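Local coordinates for major allergen DAU C 1 (Daucus carota, PDB 2WQL), which belongs to the Bet v 1 family of plant-defence allergens and, as in its relatives, probably binds small hydrophobic molecules in an internal pocket, at residues G48-R54 against T68-V74; A16-F20 against V103-T107; L8-V14 against G110-T116; L79-V85 against S97-V103. The protein carries 4 engineered substitutions. All coordinates share one frame; numbering follows the deposited sequence.

How the contacts relate
From the N terminus, strand 5-12 takes its place beside a strand that comes some hundred residues later, so contact 3 (8-14 with 110-116) closes the widest loop. Contact 2 nests inside it: helix 16-25, which follows the first strand directly, lies against the end of strand 95-106. Within that loop contacts 1 and 4 follow in series, the hairpin 53-57/66-75 and then the hairpin 80-87/95-106. They are joined through neighbouring strands 66-75 and 80-87, where Thr71 bonds to Tyr81 and Asp72 to Thr84. Val103 belongs to both contact 2 and contact 4. Contacts 1, 3 and 4 contribute pocket residues, whereas contact 2 fastens a helix to the sheet.

Contact 1. Residues G48-R54 against T68-V74; sequences GGAGTVR and TVRTDAV
Thr68 meets Val53 methyl to methyl in the antiparallel hairpin 53-57/66-75, its CG2 3.8 Å from Val53 CG1. Val69, which lines the ligand pocket, forms a hydrogen-bonded pair with Arg54: Val69 N gives to Arg54 O at 2.9 Å and Arg54 N returns a bond to Val69 O. Arg70 pairs with Val53 without hydrogen bonds; its chain bends at chi3 (68°) and carries the guanidinium away from 48-54, and NE meets Asp72 OD1 on its syn side at 3.0 Å. Thr71 is held through its backbone at both ends: N donates to Thr52 O at 2.8 Å, and O accepts from Gly51 N at 2.9 Å. This fastens the type II turn Gly49-Thr52, whose Gly49 O takes both Thr52 N and Thr52 OG1. Thr71 OG1 lies 3.8 Å from Arg54 NH1, at the edge of the guanidinium, but bonds to Tyr81; Arg54 forms its salt bridge with Asp28. Further on, Asp72 O lies 3.5 Å from Ala50 CB, and Val74 CG2 reaches Gly48 O at 3.5 Å. Asp72 and Ala73 both face Asp82 in a classic beta bulge, and strand 66-75 thus runs between 53-57 and 80-87.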
# COMPACT_ATOMS: atom_id res chain seq x y z
N GLY A 48 22.91 22.79 16.69
CA GLY A 48 22.07 21.84 15.97
C GLY A 48 20.87 21.38 16.77
O GLY A 48 19.92 20.84 16.19
N GLY A 49 20.90 21.58 18.08
CA GLY A 49 19.76 21.25 18.93
C GLY A 49 18.78 22.41 19.02
O GLY A 49 18.93 23.41 18.32
N ALA A 50 17.76 22.27 19.88
CA ALA A 50 16.69 23.24 19.99
C ALA A 50 17.26 24.63 20.15
O ALA A 50 18.24 24.82 20.85
CB ALA A 50 15.79 22.92 21.16
N GLY A 51 16.66 25.60 19.46
CA GLY A 51 17.10 26.99 19.50
C GLY A 51 18.05 27.37 18.39
O GLY A 51 18.29 28.54 18.16
N THR A 52 18.60 26.38 17.70
CA THR A 52 19.50 26.62 16.59
C THR A 52 18.75 27.33 15.46
O THR A 52 17.61 27.01 15.17
CB THR A 52 20.09 25.29 16.07
OG1 THR A 52 20.87 24.68 17.10
CG2 THR A 52 20.97 25.52 14.82
N VAL A 53 19.40 28.30 14.84
CA VAL A 53 18.80 29.09 13.77
C VAL A 53 19.76 29.11 12.58
O VAL A 53 20.92 29.45 12.71
CB VAL A 53 18.50 30.54 14.24
CG1 VAL A 53 18.02 31.37 13.08
CG2 VAL A 53 17.47 30.57 15.36
N ARG A 54 19.27 28.74 11.42
CA ARG A 54 20.06 28.76 10.19
C ARG A 54 19.53 29.79 9.21
O ARG A 54 18.36 29.77 8.86
CB ARG A 54 20.02 27.39 9.52
CG ARG A 54 20.73 26.29 10.28
CD ARG A 54 20.71 24.97 9.51
NE ARG A 54 21.59 24.00 10.14
CZ ARG A 54 21.25 23.19 11.14
NH1 ARG A 54 20.03 23.21 11.64
NH2 ARG A 54 22.14 22.36 11.66
N THR A 68 15.06 31.49 6.62
CA THR A 68 15.60 31.40 7.96
C THR A 68 14.81 30.32 8.68
O THR A 68 13.59 30.43 8.78
CB THR A 68 15.43 32.73 8.72
OG1 THR A 68 16.15 33.75 8.03
CG2 THR A 68 15.94 32.64 10.15
N VAL A 69 15.50 29.30 9.18
CA VAL A 69 14.86 28.13 9.78
C VAL A 69 15.34 27.90 11.21
O VAL A 69 16.53 27.77 11.44
CB VAL A 69 15.16 26.87 8.94
CG1 VAL A 69 14.48 25.63 9.54
CG2 VAL A 69 14.73 27.10 7.51
N ARG A 70 14.39 27.82 12.14
CA ARG A 70 14.69 27.57 13.54
C ARG A 70 14.44 26.11 13.85
O ARG A 70 13.44 25.56 13.41
CB ARG A 70 13.79 28.43 14.43
CG ARG A 70 13.94 28.21 15.92
CD ARG A 70 12.99 29.10 16.70
NE ARG A 70 11.60 28.69 16.47
CZ ARG A 70 10.58 29.51 16.29
NH1 ARG A 70 10.74 30.81 16.29
NH2 ARG A 70 9.38 29.01 16.09
N THR A 71 15.34 25.47 14.59
CA THR A 71 15.12 24.12 15.10
C THR A 71 14.37 24.22 16.43
O THR A 71 14.88 24.84 17.35
CB THR A 71 16.45 23.38 15.37
OG1 THR A 71 17.26 23.33 14.18
CG2 THR A 71 16.19 21.94 15.88
N ASP A 72 13.19 23.59 16.51
CA ASP A 72 12.36 23.61 17.71
C ASP A 72 12.68 22.43 18.62
O ASP A 72 12.61 22.54 19.83
CB ASP A 72 10.89 23.58 17.34
CG ASP A 72 10.49 24.74 16.43
OD1 ASP A 72 10.58 25.90 16.86
OD2 ASP A 72 10.07 24.47 15.27
N ALA A 73 13.02 21.28 18.03
CA ALA A 73 13.26 20.04 18.81
C ALA A 73 14.01 19.01 17.96
O ALA A 73 13.81 18.90 16.75
CB ALA A 73 11.96 19.46 19.33
N VAL A 74 14.90 18.27 18.61
CA VAL A 74 15.58 17.12 18.01
C VAL A 74 15.51 15.94 18.97
O VAL A 74 15.78 16.10 20.16
CB VAL A 74 17.06 17.37 17.78
CG1 VAL A 74 17.63 16.41 16.76
CG2 VAL A 74 17.31 18.78 17.32

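Contact 2. Residues A16-F20 against V103-T107; sequences AEKIF and VVVPT
Where helix 16-25 begins, its first turn runs close to antiparallel to the end of strand 95-106, the segment axes at 156° and 8.1 Å apart, and Ala16 CA comes within 5.3 Å of Pro106 CA. This is helix-on-sheet packing of the helix-grip fold of Bet v 1 proteins, in which two short helices follow the first strand. No hydrogen bond crosses; the contact is apolar and buried. Val104 gives the largest share, dividing its two methyls. With CG1 anti to the backbone N (chi1 -171°), that methyl fits against the start of the helix, 3.9 Å from Ala16 CB and 4.2 Å from Ile19 CG2. The other branch, CG2, lies beside its own backbone N and points to Phe20. Ala16 CB also covers the chain at Pro106, 4.1 Å from the ring carbon CD. Ile19 points toward the strand at its root, but its tip CD1 leads off towards Ser12 and Val14, while CG1 and CG2 rest near Ser112 and Thr114 of strand 112-122. Leu79 touches Ala16, Phe20 and Val104, extending the apolar patch to the loop that leads into strand 80-87. Val103 and Val105 turn to the opposite face, where they pack on Lys115 and Glu9 of the second subunit, and Val104 O accepts a bond from that Lys115. At the far end of the patch Val104 CG2 comes to the rim of the Phe20 ring, near its plane, 3.9 Å from CD1.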
# COMPACT_ATOMS: atom_id res chain seq x y z
N ALA A 16 16.73 3.89 8.59
CA ALA A 16 16.20 5.06 9.31
C ALA A 16 17.28 5.82 10.09
O ALA A 16 17.33 7.05 10.03
CB ALA A 16 15.06 4.62 10.27
N GLU A 17 18.11 5.08 10.82
CA GLU A 17 19.22 5.68 11.57
C GLU A 17 20.14 6.47 10.65
O GLU A 17 20.53 7.59 10.95
CB GLU A 17 20.04 4.61 12.33
CG GLU A 17 19.60 4.39 13.77
CD GLU A 17 20.21 3.11 14.44
OE1 GLU A 17 21.47 3.00 14.62
OE2 GLU A 17 19.42 2.20 14.82
N LYS A 18 20.48 5.88 9.52
CA LYS A 18 21.45 6.48 8.60
C LYS A 18 20.86 7.71 7.90
O LYS A 18 21.54 8.73 7.77
CB LYS A 18 21.91 5.42 7.59
CG LYS A 18 23.37 5.50 7.19
CD LYS A 18 23.82 4.16 6.54
CE LYS A 18 25.34 4.09 6.30
NZ LYS A 18 25.66 3.40 5.01
N ILE A 19 19.61 7.63 7.47
CA ILE A 19 18.94 8.76 6.82
C ILE A 19 18.86 9.95 7.77
O ILE A 19 19.21 11.08 7.41
CB ILE A 19 17.51 8.39 6.35
CG1 ILE A 19 17.58 7.55 5.07
CG2 ILE A 19 16.68 9.62 6.06
CD1 ILE A 19 18.04 8.32 3.85
N PHE A 20 18.42 9.69 8.99
CA PHE A 20 18.33 10.72 10.00
C PHE A 20 19.67 11.39 10.27
O PHE A 20 19.72 12.58 10.51
CB PHE A 20 17.81 10.14 11.31
CG PHE A 20 17.44 11.18 12.33
CD1 PHE A 20 16.26 11.91 12.20
CD2 PHE A 20 18.26 11.43 13.41
CE1 PHE A 20 15.90 12.86 13.14
CE2 PHE A 20 17.91 12.39 14.35
CZ PHE A 20 16.72 13.11 14.22
N VAL A 103 9.45 12.79 11.05
CA VAL A 103 9.84 11.56 11.72
C VAL A 103 10.32 10.57 10.66
O VAL A 103 9.73 10.47 9.60
CB VAL A 103 8.69 10.99 12.57
CG1 VAL A 103 7.50 10.59 11.70
CG2 VAL A 103 9.16 9.81 13.42
N VAL A 104 11.41 9.85 10.94
CA VAL A 104 11.92 8.83 10.04
C VAL A 104 11.54 7.48 10.63
O VAL A 104 11.96 7.15 11.72
CB VAL A 104 13.45 8.92 9.89
CG1 VAL A 104 13.91 8.02 8.80
CG2 VAL A 104 13.88 10.34 9.60
N VAL A 105 10.75 6.69 9.92
CA VAL A 105 10.33 5.41 10.48
C VAL A 105 10.90 4.24 9.68
O VAL A 105 10.97 4.31 8.46
CB VAL A 105 8.77 5.27 10.60
CG1 VAL A 105 8.12 6.61 10.89
CG2 VAL A 105 8.17 4.66 9.38
N PRO A 106 11.34 3.17 10.36
CA PRO A 106 11.90 2.03 9.64
C PRO A 106 10.86 1.17 8.95
O PRO A 106 9.69 1.17 9.34
CB PRO A 106 12.61 1.22 10.73
CG PRO A 106 12.02 1.67 11.98
CD PRO A 106 11.60 3.08 11.80
N THR A 107 11.30 0.43 7.95
CA THR A 107 10.44 -0.45 7.16
C THR A 107 10.95 -1.88 7.26
O THR A 107 12.16 -2.12 7.43
CB THR A 107 10.43 -0.03 5.69
OG1 THR A 107 9.76 1.21 5.55
CG2 THR A 107 9.70 -1.04 4.85

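Contact 3. Residues L8-V14 against G110-T116; sequences LEITSSV and GGSITKT. With P4C (O-acetaldehydyl-hexaethylene glycol), chain E.
Ser112 OG is gripped from two directions: it donates to Val14 O at 2.9 Å and accepts from a water, water 1, at the same distance of 2.9 Å. A chi1 of 58° sets the hydroxyl between its backbone N and carbonyl carbon, the branch that leads to Val14. The water is also hydrogen-bonded to Thr114 OG1 at 2.8 Å and donates to Ile10 O at 3.2 Å, bridging the inner face of the two strands. Beneath it the N-terminal strand 5-12, outermost in the sheet of this chain, pairs antiparallel with strand 112-122 at 164°, with hydrogen-bonded pairs at Leu8-Thr116, Ile10-Thr114 and Ser12-Ser112. Just past the last pair the chain turns: Ser12 OG accepts from Val14 N at 3.0 Å in an ST turn, and Gly111 lies close under the carbonyls of Ser12, Ser13 and Val14. On the outer face Glu9 and Lys115 lie side by side, both chains extended, and Glu9 OE2 rests 3.7 Å from Lys115 CE. Their charged atoms, OE2 and NZ, remain 4.6 Å apart, so the carboxylate lies along the lysine methylenes without a salt bridge. The other face turns inward. Ile10 and Thr114 pack on Phe144 of helix 130-153, and Val14 on its Ile152. Near the pocket, Thr116 CG2 touches the bound glycol at C8, 3.5 Å away. The chemistry therefore differs by face: an outside that mixes Glu9, Thr11 and Lys115 with the apolar Ile113, and an inside where the water and Ser112 OG tie Ile10, Thr114 and Val14 together.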
# COMPACT_ATOMS: atom_id res chain seq x y z
N LEU A 8 4.32 15.18 3.29
CA LEU A 8 5.20 14.63 2.28
C LEU A 8 5.86 13.39 2.84
O LEU A 8 6.40 13.41 3.95
CB LEU A 8 6.28 15.65 1.92
CG LEU A 8 7.38 15.17 0.97
CD1 LEU A 8 6.81 14.91 -0.44
CD2 LEU A 8 8.55 16.18 0.96
N GLU A 9 5.83 12.30 2.07
CA GLU A 9 6.48 11.07 2.48
C GLU A 9 7.53 10.73 1.45
O GLU A 9 7.27 10.81 0.25
CB GLU A 9 5.47 9.94 2.61
CG GLU A 9 4.53 10.17 3.77
CD GLU A 9 3.66 8.96 4.10
OE1 GLU A 9 3.75 7.90 3.41
OE2 GLU A 9 2.88 9.07 5.08
N ILE A 10 8.73 10.38 1.90
CA ILE A 10 9.78 9.96 0.99
C ILE A 10 10.32 8.59 1.41
O ILE A 10 10.76 8.40 2.53
CB ILE A 10 10.94 10.98 0.92
CG1 ILE A 10 10.44 12.38 0.57
CG2 ILE A 10 11.96 10.55 -0.11
CD1 ILE A 10 11.41 13.49 0.88
N THR A 11 10.28 7.65 0.48
CA THR A 11 10.76 6.30 0.71
C THR A 11 12.23 6.19 0.34
O THR A 11 12.69 6.81 -0.63
CB THR A 11 9.93 5.29 -0.11
OG1 THR A 11 8.58 5.32 0.36
CG2 THR A 11 10.44 3.88 0.05
N SER A 12 12.97 5.38 1.10
CA SER A 12 14.37 5.13 0.85
C SER A 12 14.74 3.70 1.21
O SER A 12 14.18 3.13 2.12
CB SER A 12 15.25 6.09 1.66
OG SER A 12 16.63 5.82 1.46
N SER A 13 15.70 3.14 0.50
CA SER A 13 16.23 1.82 0.83
C SER A 13 17.29 1.90 1.91
O SER A 13 17.68 0.87 2.44
CB SER A 13 16.82 1.13 -0.41
OG SER A 13 17.89 1.88 -0.94
N VAL A 14 17.76 3.11 2.22
CA VAL A 14 18.71 3.32 3.30
C VAL A 14 17.97 3.27 4.65
O VAL A 14 16.80 3.65 4.75
CB VAL A 14 19.44 4.68 3.16
CG1 VAL A 14 20.29 4.96 4.38
CG2 VAL A 14 20.28 4.71 1.89
N GLY A 110 14.28 -3.12 5.82
CA GLY A 110 15.53 -2.51 6.29
C GLY A 110 15.74 -1.10 5.76
O GLY A 110 16.76 -0.49 6.05
N GLY A 111 14.77 -0.59 5.01
CA GLY A 111 14.78 0.80 4.56
C GLY A 111 13.98 1.68 5.49
O GLY A 111 13.83 1.35 6.67
N SER A 112 13.48 2.80 4.97
CA SER A 112 12.78 3.79 5.78
C SER A 112 11.79 4.65 5.00
O SER A 112 11.84 4.72 3.79
CB SER A 112 13.81 4.70 6.44
OG SER A 112 14.64 5.36 5.48
N ILE A 113 10.86 5.27 5.73
CA ILE A 113 9.98 6.31 5.19
C ILE A 113 10.18 7.54 6.05
O ILE A 113 10.08 7.47 7.26
CB ILE A 113 8.49 5.92 5.26
CG1 ILE A 113 8.20 4.66 4.44
CG2 ILE A 113 7.64 7.04 4.71
CD1 ILE A 113 6.84 4.08 4.68
N THR A 114 10.47 8.67 5.41
CA THR A 114 10.62 9.94 6.11
C THR A 114 9.30 10.70 5.92
O THR A 114 8.95 11.08 4.79
CB THR A 114 11.84 10.73 5.56
OG1 THR A 114 13.03 10.00 5.84
CG2 THR A 114 11.95 12.09 6.18
N LYS A 115 8.58 10.90 7.02
CA LYS A 115 7.26 11.53 7.00
C LYS A 115 7.34 12.95 7.55
O LYS A 115 7.74 13.12 8.72
CB LYS A 115 6.30 10.70 7.85
CG LYS A 115 6.16 9.24 7.37
CD LYS A 115 5.11 8.44 8.16
CE LYS A 115 4.82 7.09 7.51
NZ LYS A 115 4.12 6.14 8.45
N THR A 116 6.98 13.96 6.74
CA THR A 116 6.99 15.36 7.17
C THR A 116 5.60 15.96 7.07
O THR A 116 4.92 15.81 6.08
CB THR A 116 7.95 16.23 6.34
OG1 THR A 116 9.25 15.62 6.33
CG2 THR A 116 8.04 17.66 6.91
O1 P4C E . 18.03 19.74 8.72
C2 P4C E . 16.95 20.05 8.22
C3 P4C E . 15.84 19.03 8.02
O4 P4C E . 14.70 19.72 7.49
C5 P4C E . 13.41 19.07 7.62
C6 P4C E . 12.31 20.14 7.48
O7 P4C E . 11.83 20.21 6.15
C8 P4C E . 11.00 19.10 5.73
C9 P4C E . 11.41 18.47 4.38
O10 P4C E . 11.90 17.12 4.56
C11 P4C E . 12.75 16.64 3.50
C12 P4C E . 14.21 16.53 3.95
O13 P4C E . 15.04 17.38 3.15
C14 P4C E . 16.44 17.29 3.44
C15 P4C E . 16.82 18.19 4.62
O16 P4C E . 17.43 19.40 4.17
C17 P4C E . 17.23 20.54 5.04
C18 P4C E . 17.12 21.85 4.23
O19 P4C E . 16.40 22.90 4.92
C20 P4C E . 15.07 23.17 4.42
C21 P4C E . 14.16 23.67 5.55
O22 P4C E . 12.91 22.95 5.68
O HOH W 1 13.33 7.63 4.33

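Contact 4. Residues L79-V85 against S97-V103; sequences LSYDSTV and SIETHMV. Engineered in segment 79-85: Ser80 (natural residue Thr). Engineered in segment 97-103: Met102 (natural residue Leu). With P4C (O-acetaldehydyl-hexaethylene glycol), chain E.
Tyr81, Ser83 and Val85 pair with Met102, Thr100 and Ile98 on the inner face of a beta hairpin, strands 80-87 and 95-106 of the curved Bet v 1 sheet. This side is the tightly packed one. Ser83 O takes two bonds from Thr100: the backbone N approaches nearly in line with the C=O bond at 2.8 Å, whereas OG1 arrives from above the carbonyl plane, also at 2.8 Å. Thr100 chi1 (78°) places that hydroxyl against the partner strand. Val85 and Ile98 lie alongside each other, CB to CB at 4.0 Å. Met102, an engineered residue, bends at chi3 so that CE lies 3.9 Å from Tyr81 CB. The bound glycol lies against this inner side: its C3 meets the Tyr81 ring obliquely, 3.8 Å from CE2, and its C6 lies 3.8 Å from Ser83 OG. On the outer face the looser part is the polar group of Asp82, His101 and Glu99, all partly exposed; the engineered Ser80 and Val103 are buried there, packing against the second subunit, and His101 touches Pro106 of that subunit. Here Asp82 and the imidazole meet with planes 65° apart: His101 ND1 donates to OD1 at 2.8 Å, coming from above the carboxylate. Glu99 OE1 is taken by His121. Two carboxylates at one ring would tend to favour its protonated form. On the far edge His101 NE2 meets the anti lone pair of Glu99 OE2 at 2.6 Å, with OE2 in the plane of the imidazole.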
# COMPACT_ATOMS: atom_id res chain seq x y z
N LEU A 79 14.38 9.50 16.18
CA LEU A 79 14.55 9.96 14.80
C LEU A 79 13.43 10.95 14.39
O LEU A 79 12.83 10.82 13.32
CB LEU A 79 14.60 8.78 13.84
CG LEU A 79 15.47 7.58 14.24
CD1 LEU A 79 15.48 6.53 13.14
CD2 LEU A 79 16.89 8.01 14.61
N SER A 80 13.16 11.93 15.24
CA SER A 80 12.24 13.00 14.89
C SER A 80 12.92 14.36 14.95
O SER A 80 13.90 14.55 15.68
CB SER A 80 11.00 12.99 15.79
OG SER A 80 11.26 13.48 17.08
N TYR A 81 12.41 15.29 14.16
CA TYR A 81 12.98 16.64 14.04
C TYR A 81 11.84 17.61 13.78
O TYR A 81 11.02 17.38 12.90
CB TYR A 81 14.00 16.69 12.89
CG TYR A 81 14.77 18.00 12.74
CD1 TYR A 81 15.82 18.32 13.60
CD2 TYR A 81 14.47 18.90 11.71
CE1 TYR A 81 16.53 19.51 13.45
CE2 TYR A 81 15.17 20.08 11.57
CZ TYR A 81 16.19 20.38 12.43
OH TYR A 81 16.89 21.57 12.28
N ASP A 82 11.79 18.68 14.58
CA ASP A 82 10.79 19.72 14.44
C ASP A 82 11.49 21.04 14.19
O ASP A 82 12.45 21.37 14.87
CB ASP A 82 9.95 19.84 15.72
CG ASP A 82 9.28 18.52 16.10
OD1 ASP A 82 8.56 17.95 15.27
OD2 ASP A 82 9.49 18.06 17.25
N SER A 83 11.00 21.79 13.20
CA SER A 83 11.60 23.06 12.84
C SER A 83 10.61 23.99 12.18
O SER A 83 9.61 23.53 11.61
CB SER A 83 12.75 22.84 11.86
OG SER A 83 12.29 22.18 10.70
N THR A 84 10.89 25.30 12.25
CA THR A 84 9.96 26.33 11.77
C THR A 84 10.65 27.31 10.86
O THR A 84 11.70 27.83 11.19
CB THR A 84 9.36 27.12 12.94
OG1 THR A 84 8.80 26.21 13.88
CG2 THR A 84 8.26 28.06 12.45
N VAL A 85 10.05 27.57 9.71
CA VAL A 85 10.57 28.61 8.82
C VAL A 85 9.96 29.92 9.28
O VAL A 85 8.75 30.05 9.35
CB VAL A 85 10.20 28.36 7.33
CG1 VAL A 85 10.84 29.39 6.47
CG2 VAL A 85 10.61 26.94 6.91
N SER A 97 4.52 31.90 9.43
CA SER A 97 5.54 30.87 9.64
C SER A 97 5.12 29.51 9.05
O SER A 97 3.93 29.25 8.88
CB SER A 97 5.83 30.73 11.14
OG SER A 97 4.74 30.12 11.82
N ILE A 98 6.11 28.68 8.73
CA ILE A 98 5.86 27.30 8.29
C ILE A 98 6.38 26.32 9.34
O ILE A 98 7.58 26.11 9.46
CB ILE A 98 6.49 26.98 6.92
CG1 ILE A 98 6.06 28.00 5.86
CG2 ILE A 98 6.09 25.58 6.46
CD1 ILE A 98 6.73 27.83 4.54
N GLU A 99 5.46 25.76 10.11
CA GLU A 99 5.80 24.85 11.21
C GLU A 99 5.91 23.44 10.63
O GLU A 99 4.99 22.99 9.99
CB GLU A 99 4.70 24.94 12.28
CG GLU A 99 4.86 24.09 13.53
CD GLU A 99 3.52 23.92 14.29
OE1 GLU A 99 2.73 24.91 14.37
OE2 GLU A 99 3.26 22.80 14.81
N THR A 100 7.05 22.77 10.81
CA THR A 100 7.23 21.41 10.28
C THR A 100 7.59 20.37 11.35
O THR A 100 8.26 20.65 12.32
CB THR A 100 8.31 21.35 9.18
OG1 THR A 100 9.61 21.38 9.78
CG2 THR A 100 8.18 22.51 8.23
N HIS A 101 7.13 19.15 11.13
CA HIS A 101 7.37 18.03 12.07
C HIS A 101 7.75 16.80 11.26
O HIS A 101 6.99 16.36 10.41
CB HIS A 101 6.13 17.71 12.87
CG HIS A 101 5.61 18.87 13.67
ND1 HIS A 101 6.05 19.14 14.95
CD2 HIS A 101 4.71 19.84 13.37
CE1 HIS A 101 5.44 20.22 15.40
NE2 HIS A 101 4.62 20.66 14.46
N MET A 102 8.94 16.27 11.49
CA MET A 102 9.45 15.18 10.69
C MET A 102 9.77 13.97 11.56
O MET A 102 10.29 14.10 12.67
CB MET A 102 10.72 15.61 9.97
CG MET A 102 11.16 14.67 8.91
SD MET A 102 12.74 15.16 8.22
CE MET A 102 13.81 14.66 9.57
N VAL A 103 9.45 12.79 11.05
CA VAL A 103 9.84 11.56 11.72
C VAL A 103 10.32 10.57 10.66
O VAL A 103 9.73 10.47 9.60
CB VAL A 103 8.69 10.99 12.57
CG1 VAL A 103 7.50 10.59 11.70
CG2 VAL A 103 9.16 9.81 13.42
O1 P4C E . 18.03 19.74 8.72
C2 P4C E . 16.95 20.05 8.22
C3 P4C E . 15.84 19.03 8.02
O4 P4C E . 14.70 19.72 7.49
C5 P4C E . 13.41 19.07 7.62
C6 P4C E . 12.31 20.14 7.48
O7 P4C E . 11.83 20.21 6.15
C8 P4C E . 11.00 19.10 5.73
C9 P4C E . 11.41 18.47 4.38
O10 P4C E . 11.90 17.12 4.56
C11 P4C E . 12.75 16.64 3.50
C12 P4C E . 14.21 16.53 3.95
O13 P4C E . 15.04 17.38 3.15
C14 P4C E . 16.44 17.29 3.44
C15 P4C E . 16.82 18.19 4.62
O16 P4C E . 17.43 19.40 4.17
C17 P4C E . 17.23 20.54 5.04
C18 P4C E . 17.12 21.85 4.23
O19 P4C E . 16.40 22.90 4.92
C20 P4C E . 15.07 23.17 4.42
C21 P4C E . 14.16 23.67 5.55
O22 P4C E . 12.91 22.95 5.68